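Local coordinates for 2-keto-3-deoxygluconate kinase (Thermotoga maritima, PDB 2AFB), which probably catalyses the ATP-dependent phosphorylation of the sugar acid 2-keto-3-deoxygluconate, at residues A139-F144 against G170-C175; V288-S293 against L321-P326. All coordinates share one frame; numbering follows the deposited sequence.

Contact 1 of 2, residues A139-F144 against G170-C175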
# COMPACT_ATOMS: atom_id res chain seq x y z
N ALA A 139 7.19 8.88 -42.62
CA ALA A 139 6.53 7.77 -41.91
C ALA A 139 6.47 6.52 -42.79
O ALA A 139 6.16 6.60 -43.96
CB ALA A 139 5.09 8.16 -41.47
N ARG A 140 6.76 5.37 -42.21
CA ARG A 140 6.62 4.10 -42.94
C ARG A 140 5.23 3.53 -42.70
O ARG A 140 4.78 2.63 -43.43
CB ARG A 140 7.65 3.08 -42.47
CG ARG A 140 9.04 3.64 -42.21
CD ARG A 140 9.99 3.45 -43.35
NE ARG A 140 10.74 2.18 -43.29
CZ ARG A 140 12.07 2.05 -43.16
NH1 ARG A 140 12.91 3.09 -43.02
NH2 ARG A 140 12.59 0.83 -43.16
N TRP A 141 4.54 4.05 -41.69
CA TRP A 141 3.27 3.46 -41.23
C TRP A 141 2.43 4.43 -40.44
O TRP A 141 2.97 5.24 -39.71
CB TRP A 141 3.53 2.24 -40.33
CG TRP A 141 2.42 1.26 -40.31
CD1 TRP A 141 1.23 1.37 -39.64
CD2 TRP A 141 2.38 -0.02 -40.98
NE1 TRP A 141 0.46 0.26 -39.84
CE2 TRP A 141 1.15 -0.63 -40.63
CE3 TRP A 141 3.29 -0.75 -41.73
CZ2 TRP A 141 0.80 -1.90 -41.07
CZ3 TRP A 141 2.92 -2.02 -42.22
CH2 TRP A 141 1.68 -2.57 -41.89
N PHE A 142 1.11 4.33 -40.66
CA PHE A 142 0.06 5.06 -39.94
C PHE A 142 -1.08 4.11 -39.52
O PHE A 142 -1.63 3.34 -40.32
CB PHE A 142 -0.51 6.17 -40.80
CG PHE A 142 -1.57 6.95 -40.11
CD1 PHE A 142 -1.25 7.76 -39.06
CD2 PHE A 142 -2.90 6.83 -40.47
CE1 PHE A 142 -2.24 8.48 -38.41
CE2 PHE A 142 -3.90 7.54 -39.80
CZ PHE A 142 -3.57 8.38 -38.81
N HIS A 143 -1.39 4.19 -38.25
CA HIS A 143 -2.39 3.35 -37.61
C HIS A 143 -3.49 4.16 -36.90
O HIS A 143 -3.17 5.11 -36.19
CB HIS A 143 -1.74 2.38 -36.61
CG HIS A 143 -2.73 1.50 -35.93
ND1 HIS A 143 -3.34 0.46 -36.59
CD2 HIS A 143 -3.29 1.57 -34.71
CE1 HIS A 143 -4.20 -0.12 -35.76
NE2 HIS A 143 -4.21 0.57 -34.63
N PHE A 144 -4.77 3.77 -37.09
CA PHE A 144 -5.91 4.36 -36.37
C PHE A 144 -6.88 3.25 -36.03
O PHE A 144 -6.74 2.13 -36.56
CB PHE A 144 -6.64 5.50 -37.14
CG PHE A 144 -7.39 5.06 -38.40
CD1 PHE A 144 -6.71 4.74 -39.57
CD2 PHE A 144 -8.78 5.00 -38.41
CE1 PHE A 144 -7.41 4.34 -40.71
CE2 PHE A 144 -9.47 4.60 -39.50
CZ PHE A 144 -8.79 4.27 -40.66
N GLY A 170 2.36 7.83 -49.74
CA GLY A 170 2.56 6.38 -49.93
C GLY A 170 2.79 5.65 -48.61
O GLY A 170 3.43 4.61 -48.58
N VAL A 171 2.27 6.19 -47.53
CA VAL A 171 2.42 5.61 -46.21
C VAL A 171 1.44 4.43 -46.06
O VAL A 171 0.27 4.57 -46.40
CB VAL A 171 2.16 6.69 -45.15
CG1 VAL A 171 2.22 6.12 -43.70
CG2 VAL A 171 3.13 7.84 -45.32
N THR A 172 1.92 3.29 -45.54
CA THR A 172 1.07 2.15 -45.23
C THR A 172 0.15 2.50 -44.09
O THR A 172 0.60 3.09 -43.09
CB THR A 172 1.85 0.88 -44.87
OG1 THR A 172 2.72 0.54 -45.97
CG2 THR A 172 0.87 -0.27 -44.67
N VAL A 173 -1.12 2.14 -44.27
CA VAL A 173 -2.20 2.48 -43.37
C VAL A 173 -2.85 1.21 -42.84
O VAL A 173 -3.30 0.36 -43.62
CB VAL A 173 -3.27 3.36 -44.06
CG1 VAL A 173 -4.50 3.50 -43.21
CG2 VAL A 173 -2.72 4.74 -44.41
N SER A 174 -2.89 1.08 -41.51
CA SER A 174 -3.69 0.08 -40.85
C SER A 174 -4.85 0.71 -40.05
O SER A 174 -4.79 1.86 -39.57
CB SER A 174 -2.82 -0.81 -39.95
OG SER A 174 -2.32 -0.06 -38.86
N CYS A 175 -5.90 -0.09 -39.90
CA CYS A 175 -7.06 0.23 -39.09
C CYS A 175 -7.47 -0.99 -38.26
O CYS A 175 -7.68 -2.06 -38.82
CB CYS A 175 -8.23 0.64 -39.98
SG CYS A 175 -9.79 1.02 -39.13
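Trp141 and His143 reach from one strand to the hydroxyl of Ser174 on the next, across a parallel pairing that exemplifies the beta-alpha-beta crossover of the ribokinase-like fold. Strand 139-145 leads through helix 155-169 into strand 172-176, and segments 141-144 and 172-175 run parallel, 18° apart in direction. Their backbones alternate regularly: Phe142 N donates to Thr172 O at 2.8 Å, Ser174 N to Phe142 O, and Phe144 N to Ser174 O. CA-H...O contacts, such as Val173 CA to Phe142 O at 3.2 Å, fill the intervals.

The polar side-chain bonds converge on Ser174 OG. Trp141 NE1 reaches it at 3.0 Å in an almost straight bond, with OG in the plane of the indole, while His143 ND1 lies a short 2.5 Å from the same OG, and either of this second pair could be the donor. Two partners on one oxygen hold the position of OG.

One face of the indole, over its six-membered ring, carries Thr172 CG2, which stands 3.6 Å from that ring's centroid in a CH-pi contact. Ile299 and Leu303 of helix 290-304 also pack against Trp141. An alanine here removes the indole, which would probably leave Ser174 OG with His143 as its remaining side-chain partner across these strands and open a gap beside Thr172 CG2 and helix 290-304.

At the start of the pairing, Val171 CG1 lies against Phe142 CB. Phe142, Val173, Phe144 and Cys175 share the other face of the sheet, covered by helix 155-169, where Val173 CG1 meets the edge of the Phe144 ring. With CG between its backbone N and carbonyl carbon (chi1 68°), Phe144 swings across to the neighbouring strand. There Cys175 CB sits over one face of the ring, while Cys175 SG approaches obliquely, 3.6 Å from Phe144 CE2.

Contact 2 of 2, residues V288-S293 against L321-P326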
# COMPACT_ATOMS: atom_id res chain seq x y z
N VAL A 288 -6.81 -5.88 -20.69
CA VAL A 288 -6.83 -4.58 -21.37
C VAL A 288 -5.54 -4.41 -22.22
O VAL A 288 -4.44 -4.69 -21.75
CB VAL A 288 -7.01 -3.37 -20.40
CG1 VAL A 288 -7.00 -2.05 -21.19
CG2 VAL A 288 -8.34 -3.52 -19.66
N GLY A 289 -5.72 -3.96 -23.46
CA GLY A 289 -4.57 -3.75 -24.38
C GLY A 289 -4.17 -4.96 -25.22
O GLY A 289 -3.29 -4.86 -26.09
N ALA A 290 -4.82 -6.10 -25.01
CA ALA A 290 -4.34 -7.34 -25.65
C ALA A 290 -4.52 -7.28 -27.17
O ALA A 290 -3.60 -7.55 -27.97
CB ALA A 290 -5.05 -8.55 -25.05
N GLY A 291 -5.71 -6.85 -27.58
CA GLY A 291 -5.97 -6.56 -29.00
C GLY A 291 -5.03 -5.53 -29.57
O GLY A 291 -4.66 -5.62 -30.75
N ASP A 292 -4.64 -4.53 -28.76
CA ASP A 292 -3.75 -3.49 -29.29
C ASP A 292 -2.35 -4.01 -29.47
O ASP A 292 -1.69 -3.58 -30.37
CB ASP A 292 -3.77 -2.21 -28.44
CG ASP A 292 -5.21 -1.77 -28.11
OD1 ASP A 292 -6.03 -1.70 -29.06
OD2 ASP A 292 -5.50 -1.53 -26.92
N SER A 293 -1.89 -4.90 -28.60
CA SER A 293 -0.62 -5.51 -28.75
C SER A 293 -0.61 -6.46 -29.97
O SER A 293 0.40 -6.56 -30.65
CB SER A 293 -0.19 -6.21 -27.46
OG SER A 293 -1.01 -7.32 -27.20
N LEU A 321 0.91 -12.63 -24.13
CA LEU A 321 1.73 -12.09 -23.04
C LEU A 321 1.17 -10.80 -22.45
O LEU A 321 1.20 -10.62 -21.23
CB LEU A 321 3.18 -11.91 -23.46
CG LEU A 321 3.99 -13.21 -23.67
CD1 LEU A 321 5.26 -12.96 -24.45
CD2 LEU A 321 4.37 -13.87 -22.35
N LYS A 322 0.61 -9.93 -23.27
CA LYS A 322 0.00 -8.72 -22.73
C LYS A 322 -1.02 -9.09 -21.63
O LYS A 322 -1.10 -8.41 -20.62
CB LYS A 322 -0.68 -7.86 -23.83
CG LYS A 322 -1.43 -6.61 -23.35
CD LYS A 322 -0.62 -5.73 -22.40
CE LYS A 322 -1.45 -4.89 -21.42
NZ LYS A 322 -2.24 -5.59 -20.34
N HIS A 323 -1.75 -10.19 -21.80
CA HIS A 323 -2.80 -10.58 -20.84
C HIS A 323 -2.20 -10.76 -19.43
O HIS A 323 -2.95 -10.78 -18.44
CB HIS A 323 -3.46 -11.89 -21.21
CG HIS A 323 -4.44 -11.83 -22.35
ND1 HIS A 323 -4.05 -11.81 -23.68
CD2 HIS A 323 -5.78 -11.89 -22.35
CE1 HIS A 323 -5.13 -11.85 -24.44
NE2 HIS A 323 -6.19 -11.87 -23.66
N THR A 324 -0.86 -10.87 -19.34
CA THR A 324 -0.13 -11.18 -18.08
C THR A 324 0.45 -9.95 -17.38
O THR A 324 1.02 -10.07 -16.27
CB THR A 324 1.07 -12.19 -18.30
OG1 THR A 324 2.10 -11.56 -19.06
CG2 THR A 324 0.59 -13.42 -19.09
N ILE A 325 0.33 -8.82 -18.06
CA ILE A 325 1.00 -7.56 -17.67
C ILE A 325 -0.04 -6.50 -17.25
O ILE A 325 -0.86 -6.12 -18.09
CB ILE A 325 1.86 -7.06 -18.84
CG1 ILE A 325 2.96 -8.07 -19.14
CG2 ILE A 325 2.58 -5.74 -18.59
CD1 ILE A 325 3.61 -7.76 -20.46
N PRO A 326 -0.00 -6.05 -15.95
CA PRO A 326 -0.85 -4.99 -15.43
C PRO A 326 -0.71 -3.70 -16.25
O PRO A 326 0.37 -3.38 -16.71
CB PRO A 326 -0.34 -4.77 -14.00
CG PRO A 326 0.32 -6.07 -13.61
CD PRO A 326 0.90 -6.59 -14.90
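Lys322 NZ is gripped by carbonyl oxygens from both segments: it donates to Val288 O at 2.8 Å and to Ile325 O at 2.7 Å, each nearly in line with the C=O bond. Gly327 O takes a further bond and Asp286 O a weak one. A lysine charge held among so many carbonyls would probably polarise them. The side chain gets there by leaving the backbone with CG anti to N (chi1 176°), then bending at chi2 and again at chi4, which lays its methylenes along the loop leading into helix 290-304; Lys322 CG comes within 3.7 Å of Gly289 C.

This helix start carries the GAGD signature of pfkB kinases, Gly289 to Asp292, where in relatives the helix N terminus forms the anion hole for phosphoryl transfer. Gly289 occupies the N-cap position. At its backbone angles (phi 89°) a CB would be jammed against the preceding carbonyl oxygen, and such a CB would also crowd Lys322 CE.

Farther into the helix, Ser293 OG donates to Ala290 O at 2.7 Å and rests alongside Lys322 CB, 3.4 Å away. Ala290 CB lies over one face of the His323 imidazole, displaced toward the rim, with CE1 of His323 its nearest atom at 3.4 Å. The histidine is itself held at both nitrogens, ND1 bonding Ser319 O and NE2 meeting Arg254 NH1, while Trp264 packs edge-to-face with the ring. From the type I turn Lys322-Ile325, Thr324 O bonds Arg109 of the second subunit, and just beyond it Pro326 O bonds Gln35 of that same subunit.

Followed from the N terminus, the chain closes contact 1 first, returning through helix 155-169 to lay residues 170-175 beside 139-144. Contact 2 opens only after the remaining strands of the large sheet have been laid down, and it closes a largely helical loop that brings 321-326 back to the start of helix 290-304. The two loops are therefore in series, neither nested nor crossed. Contacts 1 and 2 lie on opposite sides of the chain's centre, and the centres of contacts 1 and 2 are about 22 Å apart. Helix 290-304 joins them: its first turn belongs to contact 2, whereas a later part of the same helix packs on the strands of contact 1.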